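Local coordinates for protein packaging enzyme P4 (Pseudomonas phage phi13, PDB 4BLP) that probably hydrolyses nucleoside triphosphates as a RecA-like hexameric helicase motor that packages RNA into the phage capsid, at residues 66-71 with 75-80; 108-113 with 199-204. All coordinates share one frame; numbering follows the deposited sequence.

Contact 1 (66-71 with 75-80); sequences ILFAVG and LVVDKD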
loop_
_atom_site.group_PDB
_atom_site.type_symbol
_atom_site.label_atom_id
_atom_site.label_comp_id
_atom_site.label_asym_id
_atom_site.label_seq_id
_atom_site.Cartn_x
_atom_site.Cartn_y
_atom_site.Cartn_z
ATOM N N ILE D 66 19.539 24.923 5.071
ATOM C CA ILE D 66 18.104 24.926 5.364
ATOM C C ILE D 66 17.564 23.569 4.915
ATOM O O ILE D 66 17.582 23.280 3.721
ATOM C CB ILE D 66 17.310 26.069 4.706
ATOM C CG1 ILE D 66 17.884 27.457 5.085
ATOM C CG2 ILE D 66 15.795 25.968 5.103
ATOM C CD1 ILE D 66 17.357 28.577 4.149
ATOM N N LEU D 67 17.043 22.789 5.851
ATOM C CA LEU D 67 16.422 21.504 5.532
ATOM C C LEU D 67 14.939 21.727 5.232
ATOM O O LEU D 67 14.253 22.436 5.979
ATOM C CB LEU D 67 16.556 20.560 6.749
ATOM C CG LEU D 67 15.890 19.177 6.630
ATOM C CD1 LEU D 67 16.652 18.289 5.587
ATOM C CD2 LEU D 67 15.873 18.481 8.015
ATOM N N PHE D 68 14.437 21.131 4.151
ATOM C CA PHE D 68 13.016 21.191 3.811
ATOM C C PHE D 68 12.653 19.902 3.087
ATOM O O PHE D 68 13.481 18.984 2.985
ATOM C CB PHE D 68 12.690 22.451 2.980
ATOM C CG PHE D 68 13.353 22.567 1.614
ATOM C CD1 PHE D 68 14.702 22.914 1.500
ATOM C CD2 PHE D 68 12.609 22.416 0.448
ATOM C CE1 PHE D 68 15.299 23.088 0.232
ATOM C CE2 PHE D 68 13.198 22.605 -0.807
ATOM C CZ PHE D 68 14.546 22.901 -0.909
ATOM N N ALA D 69 11.408 19.805 2.607
ATOM C CA ALA D 69 11.016 18.579 1.934
ATOM C C ALA D 69 10.025 18.854 0.850
ATOM O O ALA D 69 9.219 19.782 0.977
ATOM C CB ALA D 69 10.391 17.606 2.965
ATOM N N VAL D 70 10.034 18.010 -0.187
ATOM C CA VAL D 70 8.959 18.030 -1.204
ATOM C C VAL D 70 8.447 16.577 -1.230
ATOM O O VAL D 70 9.214 15.655 -1.547
ATOM C CB VAL D 70 9.389 18.599 -2.580
ATOM C CG1 VAL D 70 9.715 20.102 -2.501
ATOM C CG2 VAL D 70 10.505 17.829 -3.215
ATOM N N GLY D 71 7.200 16.358 -0.799
ATOM C CA GLY D 71 6.710 14.988 -0.613
ATOM C C GLY D 71 7.604 14.306 0.422
ATOM O O GLY D 71 7.967 14.916 1.448
ATOM N N LEU D 75 15.386 17.778 1.257
ATOM C CA LEU D 75 16.290 18.628 0.467
ATOM C C LEU D 75 16.966 19.609 1.385
ATOM O O LEU D 75 16.419 19.992 2.424
ATOM C CB LEU D 75 15.480 19.433 -0.563
ATOM C CG LEU D 75 14.830 18.624 -1.706
ATOM C CD1 LEU D 75 13.868 19.506 -2.483
ATOM C CD2 LEU D 75 15.902 18.033 -2.642
ATOM N N VAL D 76 18.158 20.026 0.970
ATOM C CA VAL D 76 18.869 21.074 1.691
ATOM C C VAL D 76 19.296 22.114 0.687
ATOM O O VAL D 76 19.775 21.765 -0.397
ATOM C CB VAL D 76 20.096 20.512 2.458
ATOM C CG1 VAL D 76 20.939 21.658 3.053
ATOM C CG2 VAL D 76 19.659 19.561 3.570
ATOM N N VAL D 77 19.120 23.376 1.024
ATOM C CA VAL D 77 19.720 24.455 0.244
ATOM C C VAL D 77 20.872 25.013 1.131
ATOM O O VAL D 77 20.676 25.215 2.347
ATOM C CB VAL D 77 18.739 25.550 -0.240
ATOM C CG1 VAL D 77 17.988 26.171 0.925
ATOM C CG2 VAL D 77 19.490 26.642 -1.039
ATOM N N ASP D 78 22.064 25.190 0.555
ATOM C CA ASP D 78 23.165 25.799 1.316
ATOM C C ASP D 78 23.303 27.248 0.846
ATOM O O ASP D 78 23.638 27.506 -0.317
ATOM C CB ASP D 78 24.477 25.013 1.179
ATOM C CG ASP D 78 25.525 25.570 2.170
ATOM O OD1 ASP D 78 26.042 26.663 1.923
ATOM O OD2 ASP D 78 25.680 24.992 3.275
ATOM N N LYS D 79 23.018 28.209 1.760
ATOM C CA LYS D 79 23.047 29.643 1.448
ATOM C C LYS D 79 24.437 30.136 1.067
ATOM O O LYS D 79 24.532 31.102 0.310
ATOM C CB LYS D 79 22.556 30.455 2.678
ATOM C CG LYS D 79 21.062 30.204 2.921
ATOM C CD LYS D 79 20.568 31.055 4.122
ATOM C CE LYS D 79 20.903 30.354 5.415
ATOM N NZ LYS D 79 20.582 31.200 6.602
ATOM N N ASP D 80 25.511 29.527 1.624
ATOM C CA ASP D 80 26.866 29.982 1.338
ATOM C C ASP D 80 27.325 29.466 -0.038
ATOM O O ASP D 80 27.980 30.216 -0.797
ATOM C CB ASP D 80 27.839 29.550 2.439
ATOM C CG ASP D 80 27.655 30.307 3.735
ATOM O OD1 ASP D 80 26.822 31.248 3.760
ATOM O OD2 ASP D 80 28.315 29.944 4.719
#
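Phe68 lays its ring over the side chain of Leu75, its partner on the neighbouring strand. From CB the phenyl group leaves with CG between the backbone N and the carbonyl carbon (chi1 63°), which folds the ring across to the partner strand. Phe68 CD1 passes 3.5 Å from Leu75 O; CE1 and CZ sit over Leu75 CB, which makes a CH-pi contact 3.8 Å from the Phe68 ring centroid. Further round the ring Phe68 CE2 meets Leu75 CD1 at 3.6 Å, while Val77 N and Ile66 O lie in plane at the edge. Leu75 CD1 also touches Val70 CG2. These residues belong to a beta hairpin whose strands are joined by four backbone hydrogen bonds, reciprocal between Ile66 and Val77 and between Phe68 and Leu75. Leu75 N reaches Phe68 O at 2.8 Å from above the carbonyl plane. Between the two hydrogen-bonded pairs, Leu67 and Val76 form a non-hydrogen-bonded pair; beside it Val76 CA offers a C-H to Ile66 O at 3.3 Å. Their side chains occupy the other face of the sheet, Leu67 CD1 meeting Val76 CG2. The face bearing Ile66, Phe68 and Leu75 packs on helices 193-205 and 233-248, with Phe68 touching Leu197, Leu242 and Ile245. Where the second strand runs into helix 79-91, Asp78 is the N-cap, its OD1 accepting a weak bond from Asp80 N.

Contact 2 (108-113 with 199-204); sequences AVVFVP and VALLLA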
loop_
_atom_site.group_PDB
_atom_site.type_symbol
_atom_site.label_atom_id
_atom_site.label_comp_id
_atom_site.label_asym_id
_atom_site.label_seq_id
_atom_site.Cartn_x
_atom_site.Cartn_y
_atom_site.Cartn_z
ATOM N N ALA D 108 26.422 21.225 -4.563
ATOM C CA ALA D 108 26.475 21.742 -3.191
ATOM C C ALA D 108 25.346 22.729 -2.856
ATOM O O ALA D 108 25.089 23.005 -1.667
ATOM C CB ALA D 108 27.815 22.436 -2.971
ATOM N N VAL D 109 24.726 23.329 -3.886
ATOM C CA VAL D 109 23.733 24.388 -3.683
ATOM C C VAL D 109 22.400 23.796 -3.195
ATOM O O VAL D 109 21.810 24.339 -2.285
ATOM C CB VAL D 109 23.527 25.237 -4.972
ATOM C CG1 VAL D 109 22.430 26.312 -4.758
ATOM C CG2 VAL D 109 24.841 25.892 -5.412
ATOM N N VAL D 110 21.900 22.740 -3.881
ATOM C CA VAL D 110 20.658 22.048 -3.471
ATOM C C VAL D 110 20.982 20.586 -3.569
ATOM O O VAL D 110 21.493 20.141 -4.620
ATOM C CB VAL D 110 19.414 22.397 -4.332
ATOM C CG1 VAL D 110 18.193 21.548 -3.912
ATOM C CG2 VAL D 110 19.087 23.894 -4.270
ATOM N N PHE D 111 20.721 19.836 -2.512
ATOM C CA PHE D 111 21.032 18.410 -2.558
ATOM C C PHE D 111 20.116 17.635 -1.655
ATOM O O PHE D 111 19.517 18.202 -0.718
ATOM C CB PHE D 111 22.516 18.153 -2.146
ATOM C CG PHE D 111 22.881 18.635 -0.743
ATOM C CD1 PHE D 111 23.300 19.954 -0.525
ATOM C CD2 PHE D 111 22.765 17.786 0.353
ATOM C CE1 PHE D 111 23.609 20.409 0.768
ATOM C CE2 PHE D 111 23.045 18.238 1.650
ATOM C CZ PHE D 111 23.477 19.553 1.851
ATOM N N VAL D 112 20.023 16.333 -1.921
ATOM C CA VAL D 112 19.336 15.429 -0.992
ATOM C C VAL D 112 20.340 15.046 0.117
ATOM O O VAL D 112 21.378 14.417 -0.185
ATOM C CB VAL D 112 18.803 14.162 -1.709
ATOM C CG1 VAL D 112 18.145 13.202 -0.684
ATOM C CG2 VAL D 112 17.801 14.562 -2.795
ATOM N N PRO D 113 20.060 15.388 1.398
ATOM C CA PRO D 113 20.985 14.989 2.491
ATOM C C PRO D 113 20.882 13.480 2.641
ATOM O O PRO D 113 19.769 12.914 2.584
ATOM C CB PRO D 113 20.471 15.751 3.717
ATOM C CG PRO D 113 18.952 15.902 3.446
ATOM C CD PRO D 113 18.879 16.114 1.916
ATOM N N VAL D 199 19.970 25.423 -10.175
ATOM C CA VAL D 199 20.177 26.281 -11.358
ATOM C C VAL D 199 19.206 27.477 -11.286
ATOM O O VAL D 199 19.616 28.615 -11.541
ATOM C CB VAL D 199 20.024 25.464 -12.674
ATOM C CG1 VAL D 199 19.959 26.365 -13.904
ATOM C CG2 VAL D 199 21.201 24.501 -12.805
ATOM N N ALA D 200 17.941 27.213 -10.941
ATOM C CA ALA D 200 16.940 28.291 -10.798
ATOM C C ALA D 200 17.358 29.307 -9.746
ATOM O O ALA D 200 17.298 30.526 -10.002
ATOM C CB ALA D 200 15.572 27.691 -10.437
ATOM N N LEU D 201 17.742 28.830 -8.551
ATOM C CA LEU D 201 18.146 29.747 -7.463
ATOM C C LEU D 201 19.400 30.531 -7.841
ATOM O O LEU D 201 19.500 31.713 -7.513
ATOM C CB LEU D 201 18.386 28.969 -6.159
ATOM C CG LEU D 201 17.087 28.330 -5.592
ATOM C CD1 LEU D 201 17.411 27.494 -4.340
ATOM C CD2 LEU D 201 16.053 29.469 -5.239
ATOM N N LEU D 202 20.365 29.881 -8.515
ATOM C CA LEU D 202 21.586 30.595 -8.939
ATOM C C LEU D 202 21.267 31.713 -9.934
ATOM O O LEU D 202 21.731 32.856 -9.761
ATOM C CB LEU D 202 22.600 29.603 -9.539
ATOM C CG LEU D 202 23.351 28.766 -8.494
ATOM C CD1 LEU D 202 23.954 27.472 -9.173
ATOM C CD2 LEU D 202 24.457 29.593 -7.866
ATOM N N LEU D 203 20.478 31.411 -10.952
ATOM C CA LEU D 203 20.089 32.397 -11.957
ATOM C C LEU D 203 19.280 33.540 -11.338
ATOM O O LEU D 203 19.564 34.686 -11.607
ATOM C CB LEU D 203 19.264 31.722 -13.050
ATOM C CG LEU D 203 20.091 30.862 -14.016
ATOM C CD1 LEU D 203 19.183 29.940 -14.759
ATOM C CD2 LEU D 203 20.952 31.753 -14.998
ATOM N N ALA D 204 18.300 33.231 -10.480
ATOM C CA ALA D 204 17.484 34.284 -9.856
ATOM C C ALA D 204 18.339 35.157 -8.924
ATOM O O ALA D 204 18.196 36.394 -8.912
ATOM C CB ALA D 204 16.320 33.646 -9.098
#
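A short edge strand and the loop residue before it, packed beside a helix of the P-loop NTPase core, are the setting here: strand 110-111 closes one side of the three-stranded antiparallel sheet, and helix 193-205 flanks strand 170-173 of the large mixed sheet. Two valine-leucine pairs span the interval. Val110 CG2 meets Leu201 CD1 at 4.0 Å, the two side chains crossing at about a right angle, one methyl of each side chain doing the touching. One residue earlier, Val109 CG2 approaches Leu202 CD1 at 4.2 Å, the side chains inclined to each other. In both valines CG1 stands opposite the backbone N (chi1 178° in Val109, 175° in Val110), which turns CG2 to the side beside that N and into the contact. Helix 79-91 shares this core: Leu82 touches Val109 and Leu201, and Leu85 touches Val109 and Leu202. The backbones stay well apart, the nearest CA atoms, those of Val109 and Leu202, being 8.4 Å from each other. No hydrogen bond crosses between the segments, and all four touching residues are buried, so the join depends on dispersion forces and the exclusion of water, with little directional constraint on how the methyl groups meet.

Read from the N terminus, contact 1 closes first, with a tight turn returning the chain from 66-71 to 75-80 as a hairpin. The chain then runs through helix 79-91 and two further helices before reaching 108-113, where contact 2 opens; its long loop, closed at 199-204, carries much of the P-loop NTPase core, including strand 147-152 and the probable Walker A loop. The two contacts neither nest nor cross but follow in series. They meet across strands 73-78 and 110-111 of one sheet, where Val76 N probably bonds to Phe111 O (2.8 Å). Contact 1 builds the sheet, whose Phe68, Val70 and Leu75 also rest on helix 193-205, and contact 2 ties its edge to the same helix.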